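Local coordinates for protein CT_858 (Chlamydia trachomatis, PDB 3DOR), which is a secreted chlamydial protease, probably a serine-type endopeptidase, that joins a PDZ-like domain to a peptidase domain of the S41 family, at residues B[158-170]-B[177-189]. Numbering follows the deposited sequence.
Sequences GHKVPSGRTTLKI and TREVRVKWRYVPE. With SO4 (sulfate ion), chain L.
Pro162 lies over one face of the Trp184 indole, its CG 3.9 Å from the centroid of the five-membered ring in a CH-pi contact, while Gly164 O sits at the edge of the same ring. Two residues on, the Tyr186 ring is met in a similar way: Ser163 CB stands over one face, 4.1 Å from the centroid, and Val161 CG1 meets the edge at CE1, 3.5 Å away. The phenol reaches this position because its CG is anti to the backbone N (chi1 -176°). The third flat group, the Arg181 guanidinium, is covered on one face by the backbone at Arg165 O and Thr166 CA. Thr167 OG1 lies near its plane; a hydrogen bond from NH1 is modelled there, but the crowding around that oxygen makes its details doubtful. Asp120, at long range, may temper the charge of Arg181, which lies close to Arg165.

On the face of the sheet away from Arg181, the one that carries Thr166, Leu168 and Val180, Ile170 CD1 touches Val180 CG2 at 4.2 Å, and Leu168 packs loosely against Val182, which also rests on Leu86 and Tyr88. The buried Thr166 hydroxyl is satisfied by Asp120. Backbone hydrogen bonds join Thr166 with Val182, Leu168 with Val180 and Ile170 with Arg178 in both directions, and Trp184 N reaches Gly164 O at 3.0 Å to close the paired region. Strands 83-92 and 115-119 extend the sheet on its two flanks. The whole is an antiparallel beta hairpin within the PDZ-like domain, its two strands part of that domain's antiparallel sheet, with aromatic residues packing the preceding loop against its second strand.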
ATOM      1  N   GLY B 158      -1.110  -7.969  20.141  1.00 29.37           N
ATOM      2  CA  GLY B 158      -0.745  -9.284  20.638  1.00 30.83           C
ATOM      3  C   GLY B 158      -0.689  -9.398  22.156  1.00 32.47           C
ATOM      4  O   GLY B 158      -0.128 -10.366  22.688  1.00 31.61           O
ATOM      5  N   HIS B 159      -1.260  -8.419  22.855  1.00 30.93           N
ATOM      6  CA  HIS B 159      -1.276  -8.448  24.314  1.00 33.08           C
ATOM      7  C   HIS B 159      -2.416  -9.330  24.800  1.00 34.54           C
ATOM      8  O   HIS B 159      -3.423  -9.487  24.117  1.00 33.37           O
ATOM      9  CB  HIS B 159      -1.546  -7.063  24.927  1.00 31.83           C
ATOM     10  CG  HIS B 159      -0.592  -5.994  24.507  1.00 32.51           C
ATOM     11  ND1 HIS B 159       0.684  -6.260  24.062  1.00 33.35           N
ATOM     12  CD2 HIS B 159      -0.715  -4.644  24.521  1.00 29.69           C
ATOM     13  CE1 HIS B 159       1.309  -5.121  23.823  1.00 33.14           C
ATOM     14  NE2 HIS B 159       0.482  -4.126  24.094  1.00 31.97           N
ATOM     15  N   LYS B 160      -2.256  -9.895  25.990  1.00 36.52           N
ATOM     16  CA  LYS B 160      -3.332 -10.666  26.595  1.00 39.00           C
ATOM     17  C   LYS B 160      -4.129  -9.516  27.193  1.00 37.85           C
ATOM     18  O   LYS B 160      -3.546  -8.637  27.822  1.00 38.63           O
ATOM     19  CB  LYS B 160      -2.816 -11.551  27.728  1.00 40.67           C
ATOM     20  CG  LYS B 160      -1.972 -12.730  27.295  1.00 44.92           C
ATOM     21  CD  LYS B 160      -1.564 -13.547  28.515  1.00 47.65           C
ATOM     22  CE  LYS B 160      -0.823 -14.813  28.125  1.00 50.19           C
ATOM     23  NZ  LYS B 160      -0.290 -15.509  29.329  1.00 51.62           N
ATOM     24  N   VAL B 161      -5.437  -9.494  26.997  1.00 37.51           N
ATOM     25  CA  VAL B 161      -6.233  -8.401  27.536  1.00 38.42           C
ATOM     26  C   VAL B 161      -6.967  -8.753  28.828  1.00 39.33           C
ATOM     27  O   VAL B 161      -7.778  -9.678  28.859  1.00 40.10           O
ATOM     28  CB  VAL B 161      -7.277  -7.913  26.506  1.00 37.56           C
ATOM     29  CG1 VAL B 161      -8.066  -6.744  27.077  1.00 35.97           C
ATOM     30  CG2 VAL B 161      -6.585  -7.507  25.215  1.00 37.34           C
ATOM     31  N   PRO B 162      -6.687  -8.016  29.914  1.00 38.77           N
ATOM     32  CA  PRO B 162      -7.336  -8.253  31.208  1.00 38.08           C
ATOM     33  C   PRO B 162      -8.663  -7.502  31.244  1.00 37.88           C
ATOM     34  O   PRO B 162      -8.985  -6.758  30.320  1.00 36.90           O
ATOM     35  CB  PRO B 162      -6.338  -7.671  32.197  1.00 39.09           C
ATOM     36  CG  PRO B 162      -5.846  -6.454  31.453  1.00 39.50           C
ATOM     37  CD  PRO B 162      -5.611  -7.015  30.046  1.00 39.11           C
ATOM     38  N   SER B 163      -9.422  -7.694  32.315  1.00 38.82           N
ATOM     39  CA  SER B 163     -10.708  -7.031  32.485  1.00 39.73           C
ATOM     40  C   SER B 163     -11.101  -7.137  33.942  1.00 40.14           C
ATOM     41  O   SER B 163     -10.451  -7.833  34.717  1.00 40.93           O
ATOM     42  CB  SER B 163     -11.784  -7.700  31.633  1.00 41.47           C
ATOM     43  OG  SER B 163     -12.029  -9.022  32.087  1.00 43.95           O
ATOM     44  N   GLY B 164     -12.175  -6.451  34.308  1.00 40.74           N
ATOM     45  CA  GLY B 164     -12.630  -6.490  35.678  1.00 42.97           C
ATOM     46  C   GLY B 164     -11.896  -5.489  36.543  1.00 45.87           C
ATOM     47  O   GLY B 164     -11.159  -4.632  36.043  1.00 46.12           O
ATOM     48  N   ARG B 165     -12.086  -5.601  37.851  1.00 46.01           N
ATOM     49  CA  ARG B 165     -11.444  -4.685  38.770  1.00 47.06           C
ATOM     50  C   ARG B 165     -10.056  -5.149  39.152  1.00 45.42           C
ATOM     51  O   ARG B 165      -9.758  -6.341  39.135  1.00 44.76           O
ATOM     52  CB  ARG B 165     -12.304  -4.510  40.021  1.00 50.12           C
ATOM     53  CG  ARG B 165     -13.617  -3.798  39.751  1.00 55.15           C
ATOM     54  CD  ARG B 165     -14.491  -3.765  40.990  1.00 59.58           C
ATOM     55  NE  ARG B 165     -14.912  -5.105  41.387  1.00 62.66           N
ATOM     56  CZ  ARG B 165     -15.565  -5.378  42.513  1.00 63.86           C
ATOM     57  NH1 ARG B 165     -15.869  -4.400  43.358  1.00 64.14           N
ATOM     58  NH2 ARG B 165     -15.914  -6.627  42.788  1.00 63.68           N
ATOM     59  N   THR B 166      -9.206  -4.185  39.486  1.00 43.56           N
ATOM     60  CA  THR B 166      -7.841  -4.458  39.895  1.00 42.47           C
ATOM     61  C   THR B 166      -7.494  -3.412  40.948  1.00 42.38           C
ATOM     62  O   THR B 166      -8.004  -2.295  40.911  1.00 43.53           O
ATOM     63  CB  THR B 166      -6.864  -4.368  38.689  1.00 42.43           C
ATOM     64  OG1 THR B 166      -5.559  -4.788  39.100  1.00 39.88           O
ATOM     65  CG2 THR B 166      -6.801  -2.942  38.143  1.00 41.65           C
ATOM     66  N   THR B 167      -6.637  -3.766  41.894  1.00 41.27           N
ATOM     67  CA  THR B 167      -6.287  -2.827  42.944  1.00 40.33           C
ATOM     68  C   THR B 167      -4.917  -2.203  42.761  1.00 40.55           C
ATOM     69  O   THR B 167      -3.929  -2.893  42.523  1.00 42.08           O
ATOM     70  CB  THR B 167      -6.344  -3.503  44.321  1.00 40.95           C
ATOM     71  OG1 THR B 167      -7.674  -3.978  44.552  1.00 41.58           O
ATOM     72  CG2 THR B 167      -5.972  -2.522  45.420  1.00 40.37           C
ATOM     73  N   LEU B 168      -4.869  -0.883  42.880  1.00 39.50           N
ATOM     74  CA  LEU B 168      -3.621  -0.154  42.742  1.00 38.13           C
ATOM     75  C   LEU B 168      -3.191   0.305  44.128  1.00 37.12           C
ATOM     76  O   LEU B 168      -3.919   1.046  44.788  1.00 37.31           O
ATOM     77  CB  LEU B 168      -3.817   1.065  41.839  1.00 35.58           C
ATOM     78  CG  LEU B 168      -4.420   0.826  40.453  1.00 35.19           C
ATOM     79  CD1 LEU B 168      -4.556   2.156  39.729  1.00 33.35           C
ATOM     80  CD2 LEU B 168      -3.541  -0.121  39.660  1.00 34.18           C
ATOM     81  N   LYS B 169      -2.030  -0.152  44.585  1.00 34.93           N
ATOM     82  CA  LYS B 169      -1.552   0.281  45.886  1.00 35.23           C
ATOM     83  C   LYS B 169      -0.642   1.481  45.652  1.00 34.16           C
ATOM     84  O   LYS B 169       0.339   1.399  44.914  1.00 34.79           O
ATOM     85  CB  LYS B 169      -0.772  -0.822  46.600  1.00 36.06           C
ATOM     86  CG  LYS B 169      -0.408  -0.433  48.027  1.00 37.95           C
ATOM     87  CD  LYS B 169       0.412  -1.512  48.737  1.00 40.66           C
ATOM     88  CE  LYS B 169       0.674  -1.120  50.187  1.00 39.12           C
ATOM     89  NZ  LYS B 169       1.391  -2.181  50.953  1.00 40.76           N
ATOM     90  N   ILE B 170      -0.971   2.590  46.293  1.00 32.86           N
ATOM     91  CA  ILE B 170      -0.203   3.812  46.137  1.00 35.21           C
ATOM     92  C   ILE B 170       0.262   4.359  47.480  1.00 35.70           C
ATOM     93  O   ILE B 170      -0.229   3.953  48.538  1.00 37.13           O
ATOM     94  CB  ILE B 170      -1.072   4.886  45.482  1.00 35.73           C
ATOM     95  CG1 ILE B 170      -2.240   5.220  46.420  1.00 38.55           C
ATOM     96  CG2 ILE B 170      -1.618   4.373  44.155  1.00 33.93           C
ATOM     97  CD1 ILE B 170      -3.038   6.437  46.028  1.00 42.52           C
ATOM     98  N   THR B 177      -0.275   4.943  52.969  1.00 40.53           N
ATOM     99  CA  THR B 177      -0.612   4.031  51.883  1.00 41.79           C
ATOM    100  C   THR B 177      -2.120   3.917  51.662  1.00 40.86           C
ATOM    101  O   THR B 177      -2.900   3.973  52.609  1.00 40.79           O
ATOM    102  CB  THR B 177      -0.050   2.620  52.187  1.00 43.75           C
ATOM    103  OG1 THR B 177       1.365   2.608  51.959  1.00 50.01           O
ATOM    104  CG2 THR B 177      -0.701   1.583  51.312  1.00 48.80           C
ATOM    105  N   ARG B 178      -2.525   3.759  50.406  1.00 39.43           N
ATOM    106  CA  ARG B 178      -3.937   3.607  50.061  1.00 38.62           C
ATOM    107  C   ARG B 178      -4.083   2.534  48.995  1.00 38.65           C
ATOM    108  O   ARG B 178      -3.220   2.387  48.134  1.00 40.49           O
ATOM    109  CB  ARG B 178      -4.518   4.911  49.504  1.00 37.33           C
ATOM    110  CG  ARG B 178      -4.482   6.093  50.444  1.00 36.34           C
ATOM    111  CD  ARG B 178      -5.279   5.839  51.712  1.00 34.23           C
ATOM    112  NE  ARG B 178      -5.342   7.053  52.521  1.00 36.36           N
ATOM    113  CZ  ARG B 178      -5.881   7.123  53.735  1.00 36.31           C
ATOM    114  NH1 ARG B 178      -6.409   6.038  54.291  1.00 31.36           N
ATOM    115  NH2 ARG B 178      -5.890   8.279  54.388  1.00 30.61           N
ATOM    116  N   GLU B 179      -5.168   1.778  49.053  1.00 40.68           N
ATOM    117  CA  GLU B 179      -5.418   0.754  48.049  1.00 42.58           C
ATOM    118  C   GLU B 179      -6.627   1.223  47.256  1.00 41.86           C
ATOM    119  O   GLU B 179      -7.730   1.294  47.784  1.00 41.79           O
ATOM    120  CB  GLU B 179      -5.711  -0.595  48.701  1.00 44.51           C
ATOM    121  CG  GLU B 179      -4.614  -1.062  49.631  1.00 50.09           C
ATOM    122  CD  GLU B 179      -4.434  -2.563  49.603  1.00 53.52           C
ATOM    123  OE1 GLU B 179      -5.451  -3.288  49.683  1.00 56.48           O
ATOM    124  OE2 GLU B 179      -3.275  -3.020  49.505  1.00 56.53           O
ATOM    125  N   VAL B 180      -6.412   1.558  45.990  1.00 41.79           N
ATOM    126  CA  VAL B 180      -7.495   2.050  45.160  1.00 41.52           C
ATOM    127  C   VAL B 180      -7.964   0.998  44.175  1.00 42.55           C
ATOM    128  O   VAL B 180      -7.236   0.606  43.261  1.00 41.92           O
ATOM    129  CB  VAL B 180      -7.067   3.329  44.404  1.00 42.77           C
ATOM    130  CG1 VAL B 180      -8.235   3.888  43.592  1.00 39.41           C
ATOM    131  CG2 VAL B 180      -6.585   4.363  45.399  1.00 41.60           C
ATOM    132  N   ARG B 181      -9.191   0.538  44.384  1.00 43.65           N
ATOM    133  CA  ARG B 181      -9.785  -0.468  43.528  1.00 43.76           C
ATOM    134  C   ARG B 181     -10.289   0.263  42.293  1.00 43.74           C
ATOM    135  O   ARG B 181     -11.081   1.206  42.382  1.00 41.10           O
ATOM    136  CB  ARG B 181     -10.935  -1.172  44.261  1.00 46.82           C
ATOM    137  CG  ARG B 181     -11.402  -2.484  43.623  1.00 52.38           C
ATOM    138  CD  ARG B 181     -10.275  -3.513  43.536  1.00 55.23           C
ATOM    139  NE  ARG B 181     -10.751  -4.835  43.127  1.00 58.62           N
ATOM    140  CZ  ARG B 181      -9.959  -5.864  42.827  1.00 60.35           C
ATOM    141  NH1 ARG B 181      -8.640  -5.737  42.885  1.00 60.91           N
ATOM    142  NH2 ARG B 181     -10.487  -7.026  42.464  1.00 61.76           N
ATOM    143  N   VAL B 182      -9.804  -0.172  41.138  1.00 42.72           N
ATOM    144  CA  VAL B 182     -10.174   0.432  39.873  1.00 42.96           C
ATOM    145  C   VAL B 182     -10.686  -0.620  38.883  1.00 41.20           C
ATOM    146  O   VAL B 182     -10.386  -1.807  39.015  1.00 40.37           O
ATOM    147  CB  VAL B 182      -8.951   1.191  39.296  1.00 43.70           C
ATOM    148  CG1 VAL B 182      -8.967   1.166  37.792  1.00 44.72           C
ATOM    149  CG2 VAL B 182      -8.964   2.627  39.796  1.00 43.56           C
ATOM    150  N   LYS B 183     -11.466  -0.186  37.897  1.00 39.97           N
ATOM    151  CA  LYS B 183     -11.996  -1.116  36.906  1.00 41.27           C
ATOM    152  C   LYS B 183     -11.501  -0.848  35.486  1.00 40.18           C
ATOM    153  O   LYS B 183     -11.639   0.263  34.969  1.00 38.84           O
ATOM    154  CB  LYS B 183     -13.526  -1.090  36.898  1.00 41.38           C
ATOM    155  CG  LYS B 183     -14.113  -2.073  35.902  1.00 45.21           C
ATOM    156  CD  LYS B 183     -15.623  -1.963  35.785  1.00 47.98           C
ATOM    157  CE  LYS B 183     -16.165  -3.070  34.880  1.00 49.56           C
ATOM    158  NZ  LYS B 183     -17.617  -2.915  34.582  1.00 50.91           N
ATOM    159  N   TRP B 184     -10.934  -1.872  34.856  1.00 39.10           N
ATOM    160  CA  TRP B 184     -10.455  -1.741  33.489  1.00 38.10           C
ATOM    161  C   TRP B 184     -11.578  -1.308  32.560  1.00 38.65           C
ATOM    162  O   TRP B 184     -12.723  -1.761  32.685  1.00 38.41           O
ATOM    163  CB  TRP B 184      -9.919  -3.071  32.951  1.00 36.76           C
ATOM    164  CG  TRP B 184      -8.562  -3.481  33.427  1.00 35.54           C
ATOM    165  CD1 TRP B 184      -8.277  -4.432  34.358  1.00 33.88           C
ATOM    166  CD2 TRP B 184      -7.300  -2.975  32.970  1.00 35.82           C
ATOM    167  NE1 TRP B 184      -6.919  -4.555  34.508  1.00 34.79           N
ATOM    168  CE2 TRP B 184      -6.294  -3.671  33.668  1.00 35.40           C
ATOM    169  CE3 TRP B 184      -6.925  -2.002  32.031  1.00 36.38           C
ATOM    170  CZ2 TRP B 184      -4.931  -3.429  33.464  1.00 36.55           C
ATOM    171  CZ3 TRP B 184      -5.571  -1.761  31.823  1.00 35.19           C
ATOM    172  CH2 TRP B 184      -4.590  -2.474  32.538  1.00 38.05           C
ATOM    173  N   ARG B 185     -11.247  -0.424  31.630  1.00 39.47           N
ATOM    174  CA  ARG B 185     -12.203   0.016  30.629  1.00 40.58           C
ATOM    175  C   ARG B 185     -11.973  -1.041  29.550  1.00 40.84           C
ATOM    176  O   ARG B 185     -10.949  -1.027  28.866  1.00 40.76           O
ATOM    177  CB  ARG B 185     -11.839   1.411  30.126  1.00 43.33           C
ATOM    178  CG  ARG B 185     -12.900   2.450  30.433  1.00 46.75           C
ATOM    179  CD  ARG B 185     -12.468   3.479  31.464  1.00 47.04           C
ATOM    180  NE  ARG B 185     -12.372   4.797  30.846  1.00 48.86           N
ATOM    181  CZ  ARG B 185     -12.277   5.945  31.512  1.00 50.42           C
ATOM    182  NH1 ARG B 185     -12.270   5.955  32.836  1.00 52.04           N
ATOM    183  NH2 ARG B 185     -12.175   7.087  30.848  1.00 48.63           N
ATOM    184  N   TYR B 186     -12.925  -1.961  29.418  1.00 40.51           N
ATOM    185  CA  TYR B 186     -12.810  -3.080  28.491  1.00 39.92           C
ATOM    186  C   TYR B 186     -13.660  -3.031  27.225  1.00 40.31           C
ATOM    187  O   TYR B 186     -14.821  -2.625  27.239  1.00 41.53           O
ATOM    188  CB  TYR B 186     -13.115  -4.372  29.261  1.00 39.07           C
ATOM    189  CG  TYR B 186     -12.947  -5.662  28.485  1.00 38.35           C
ATOM    190  CD1 TYR B 186     -11.683  -6.149  28.171  1.00 37.31           C
ATOM    191  CD2 TYR B 186     -14.056  -6.407  28.088  1.00 38.00           C
ATOM    192  CE1 TYR B 186     -11.523  -7.351  27.482  1.00 37.80           C
ATOM    193  CE2 TYR B 186     -13.911  -7.611  27.397  1.00 37.42           C
ATOM    194  CZ  TYR B 186     -12.641  -8.079  27.097  1.00 39.99           C
ATOM    195  OH  TYR B 186     -12.486  -9.271  26.413  1.00 38.95           O
ATOM    196  N   VAL B 187     -13.051  -3.450  26.124  1.00 40.88           N
ATOM    197  CA  VAL B 187     -13.720  -3.519  24.834  1.00 39.30           C
ATOM    198  C   VAL B 187     -13.596  -4.982  24.417  1.00 38.81           C
ATOM    199  O   VAL B 187     -12.488  -5.486  24.221  1.00 37.39           O
ATOM    200  CB  VAL B 187     -13.032  -2.608  23.779  1.00 40.52           C
ATOM    201  CG1 VAL B 187     -13.602  -2.881  22.395  1.00 40.02           C
ATOM    202  CG2 VAL B 187     -13.243  -1.139  24.136  1.00 38.21           C
ATOM    203  N   PRO B 188     -14.732  -5.698  24.313  1.00 38.66           N
ATOM    204  CA  PRO B 188     -14.691  -7.112  23.920  1.00 38.48           C
ATOM    205  C   PRO B 188     -14.258  -7.298  22.468  1.00 38.76           C
ATOM    206  O   PRO B 188     -14.298  -6.358  21.673  1.00 38.39           O
ATOM    207  CB  PRO B 188     -16.121  -7.585  24.171  1.00 38.11           C
ATOM    208  CG  PRO B 188     -16.932  -6.354  23.913  1.00 40.00           C
ATOM    209  CD  PRO B 188     -16.114  -5.259  24.574  1.00 37.94           C
ATOM    210  N   GLU B 189     -13.836  -8.509  22.132  1.00 39.23           N
ATOM    211  CA  GLU B 189     -13.398  -8.805  20.776  1.00 40.85           C
ATOM    212  C   GLU B 189     -14.582  -8.858  19.823  1.00 41.43           C
ATOM    213  O   GLU B 189     -15.615  -9.449  20.137  1.00 42.28           O
ATOM    214  CB  GLU B 189     -12.643 -10.135  20.732  1.00 40.45           C
ATOM    215  CG  GLU B 189     -12.039 -10.421  19.366  1.00 41.56           C
ATOM    216  CD  GLU B 189     -11.177  -9.270  18.871  1.00 42.13           C
ATOM    217  OE1 GLU B 189     -10.152  -8.977  19.526  1.00 39.23           O
ATOM    218  OE2 GLU B 189     -11.532  -8.656  17.837  1.00 40.48           O
TER
HETATM  219  S   SO4 L 616     -14.776   4.380  35.455  1.00 63.04           S
HETATM  220  O1  SO4 L 616     -15.254   4.964  36.778  1.00 62.14           O
HETATM  221  O2  SO4 L 616     -15.856   4.576  34.416  1.00 61.09           O
HETATM  222  O3  SO4 L 616     -13.516   5.070  34.969  1.00 61.44           O
HETATM  223  O4  SO4 L 616     -14.470   2.912  35.710  1.00 61.52           O